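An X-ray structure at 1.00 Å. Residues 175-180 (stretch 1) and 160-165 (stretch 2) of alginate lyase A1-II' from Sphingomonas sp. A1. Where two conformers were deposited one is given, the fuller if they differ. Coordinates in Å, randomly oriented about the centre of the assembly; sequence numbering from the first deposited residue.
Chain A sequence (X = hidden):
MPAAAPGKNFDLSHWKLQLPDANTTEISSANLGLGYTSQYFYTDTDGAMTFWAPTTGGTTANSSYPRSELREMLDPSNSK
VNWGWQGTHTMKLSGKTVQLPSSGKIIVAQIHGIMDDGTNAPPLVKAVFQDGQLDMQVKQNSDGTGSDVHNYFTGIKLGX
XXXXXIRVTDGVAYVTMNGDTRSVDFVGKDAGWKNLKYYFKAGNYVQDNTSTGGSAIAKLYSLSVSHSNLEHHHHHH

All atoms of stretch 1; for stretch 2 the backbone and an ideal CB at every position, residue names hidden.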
# COMPACT_ATOMS: atom_id res chain seq x y z
N VAL A 175 3.01 13.22 2.90
CA VAL A 175 3.45 12.21 1.93
C VAL A 175 4.86 12.56 1.50
O VAL A 175 5.12 13.69 1.06
CB VAL A 175 2.44 12.09 0.77
CG1 VAL A 175 1.08 11.64 1.32
CG2 VAL A 175 2.29 13.38 -0.04
N THR A 176 5.77 11.58 1.61
CA THR A 176 7.18 11.89 1.46
C THR A 176 7.87 10.86 0.60
O THR A 176 7.71 9.65 0.78
CB THR A 176 7.85 11.79 2.87
OG1 THR A 176 7.18 12.73 3.74
CG2 THR A 176 9.34 12.11 2.86
N MET A 177 8.72 11.37 -0.30
CA MET A 177 9.68 10.54 -1.03
C MET A 177 11.05 11.13 -0.88
O MET A 177 11.25 12.32 -1.18
CB MET A 177 9.34 10.51 -2.55
CG MET A 177 8.04 9.79 -2.82
SD MET A 177 8.16 8.00 -2.59
CE MET A 177 9.09 7.58 -4.11
N ASN A 178 11.99 10.34 -0.40
CA ASN A 178 13.40 10.76 -0.32
C ASN A 178 13.54 12.07 0.43
O ASN A 178 14.31 12.94 0.05
CB ASN A 178 14.04 10.83 -1.70
CG ASN A 178 13.90 9.50 -2.46
OD1 ASN A 178 13.83 8.42 -1.84
ND2 ASN A 178 13.88 9.60 -3.75
N GLY A 179 12.79 12.19 1.54
CA GLY A 179 12.96 13.38 2.38
C GLY A 179 12.21 14.61 1.89
O GLY A 179 12.23 15.64 2.59
N ASP A 180 11.47 14.53 0.78
CA ASP A 180 10.66 15.64 0.24
C ASP A 180 9.22 15.38 0.68
O ASP A 180 8.63 14.40 0.22
CB ASP A 180 10.83 15.64 -1.27
CG ASP A 180 10.01 16.65 -2.02
OD1 ASP A 180 9.13 17.32 -1.38
OD2 ASP A 180 10.21 16.79 -3.25
N UNK A 160 15.24 2.38 -9.27
CA UNK A 160 15.79 3.28 -8.27
C UNK A 160 15.23 2.93 -6.88
O UNK A 160 14.09 2.58 -6.74
CB UNK A 160 15.48 4.73 -8.63
N UNK A 161 16.03 3.11 -5.85
CA UNK A 161 15.55 2.91 -4.49
C UNK A 161 14.86 4.18 -4.05
O UNK A 161 15.42 5.29 -4.24
CB UNK A 161 16.69 2.54 -3.54
N UNK A 162 13.69 4.05 -3.46
CA UNK A 162 13.00 5.18 -2.82
C UNK A 162 12.84 4.90 -1.33
O UNK A 162 12.61 3.77 -0.90
CB UNK A 162 11.64 5.43 -3.47
N UNK A 163 12.94 5.98 -0.57
CA UNK A 163 12.61 6.02 0.84
C UNK A 163 11.32 6.77 1.08
O UNK A 163 11.30 8.00 1.00
CB UNK A 163 13.75 6.66 1.64
N UNK A 164 10.26 6.07 1.36
CA UNK A 164 8.92 6.63 1.40
C UNK A 164 8.45 6.76 2.85
O UNK A 164 8.79 5.92 3.68
CB UNK A 164 7.95 5.76 0.59
N UNK A 165 7.66 7.81 3.11
CA UNK A 165 6.99 7.89 4.40
C UNK A 165 5.59 8.42 4.12
O UNK A 165 5.40 9.30 3.30
CB UNK A 165 7.75 8.78 5.39

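Stretch 1 ends a strand at Met-177 and turns through a type I' bend, Met-177 to Asp-180; stretch 2 runs antiparallel beside it. Much of what stretch 1 offers is backbone, so the side chains are only partly specified.

Position 160 has nothing of stretch 1 within 5.5 Å of its ideal CB, and almost any residue would do. It is Asp-160, whose OD2 is hydrogen-bonded elsewhere in the structure.

At position 161 CA-to-CB points sideways and again meets nothing. The visible carbonyl O lies 4.3 Å from Asn-178 OD1; both are acceptors, so a donor such as water must join them. The residue is Leu-161; two waters donate to its O, one also donating to Asn-178 OD1, the other accepting from Asn-178 ND2.

Position 162 points sideways, yet its ideal CB sits a tight 3.4 Å from Met-177 CE. A methyl group there favours an apolar or aromatic side chain that can turn past it. Tyr-162 does so: chi1 is p, at 37°, and the end of the side chain leads away from stretch 1. Its CB touches Met-177 CE at 3.4 Å, while Met-177 SD lies 5.5 Å from the ring centroid in an oblique sulfur-aromatic approach.

Position 163 is held by its backbone. Its N donates to Asn-178 OD1 (2.9 Å, nearly straight), and its O accepts from Asn-178 N (2.8 Å). The CB points sideways, 3.9 Å from Asn-178 OD1, so small or polar side chains would suit. Asn-163 adds a water link: ND2 donates to a water that in turn makes a weak bond to Asn-178 OD1. Another water joins its O to Gly-179 N.

Position 164 pairs with Met-177 without backbone hydrogen bonds. Its ideal CB is 3.9 Å from Met-177 SD, on the same face of the sheet, so Leu, Ile, Val, Met or Phe would be reasonable. Met-164 extends with chi1 and chi2 both t, then bends at chi3 (m), and its CE meets Met-177 SD at 3.7 Å. Its CA also makes a CA-H...O contact with Thr-176 O (3.3 Å).

Position 165 forms the hydrogen-bonded pair with Thr-176: N to Thr-176 O is 3.0 Å, and O to Thr-176 N is 2.9 Å. Its ideal CB lies 3.9 Å from Thr-176 CB, on that residue's face; beta-branched, polar or long chains could all fit. Glu-165 packs its CB against Thr-176 CB at 3.9 Å and extends onward, with chi1 and chi2 both t.

Stretch 2 160-165: DLYNME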
# COMPACT_ATOMS: atom_id res chain seq x y z
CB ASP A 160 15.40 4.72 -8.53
CG ASP A 160 16.09 5.36 -9.72
OD1 ASP A 160 17.02 4.77 -10.35
OD2 ASP A 160 15.70 6.54 -10.00
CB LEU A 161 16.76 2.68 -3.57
CG LEU A 161 16.36 2.36 -2.12
CD1 LEU A 161 15.96 0.90 -2.11
CD2 LEU A 161 17.43 2.67 -1.09
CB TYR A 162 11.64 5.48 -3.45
CG TYR A 162 10.82 4.27 -3.92
CD1 TYR A 162 10.77 3.95 -5.25
CD2 TYR A 162 10.10 3.49 -3.02
CE1 TYR A 162 10.01 2.87 -5.71
CE2 TYR A 162 9.36 2.40 -3.43
CZ TYR A 162 9.32 2.09 -4.79
OH TYR A 162 8.62 1.00 -5.29
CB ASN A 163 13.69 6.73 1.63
CG ASN A 163 14.97 5.92 1.63
OD1 ASN A 163 14.98 4.80 2.10
ND2 ASN A 163 16.05 6.46 1.06
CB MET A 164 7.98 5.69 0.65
CG MET A 164 6.55 6.18 0.59
SD MET A 164 5.46 4.98 -0.21
CE MET A 164 6.14 4.97 -1.88
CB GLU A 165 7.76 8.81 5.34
CG GLU A 165 7.14 8.92 6.73
CD GLU A 165 8.04 9.71 7.65
OE1 GLU A 165 7.50 10.42 8.51
OE2 GLU A 165 9.29 9.66 7.49
O HOH W 1 16.18 6.92 -2.24
O HOH W 2 13.84 7.31 -5.42
O HOH W 3 16.31 9.30 0.25
O HOH W 4 12.05 9.79 2.96
O HOH W 5 5.53 11.68 5.53
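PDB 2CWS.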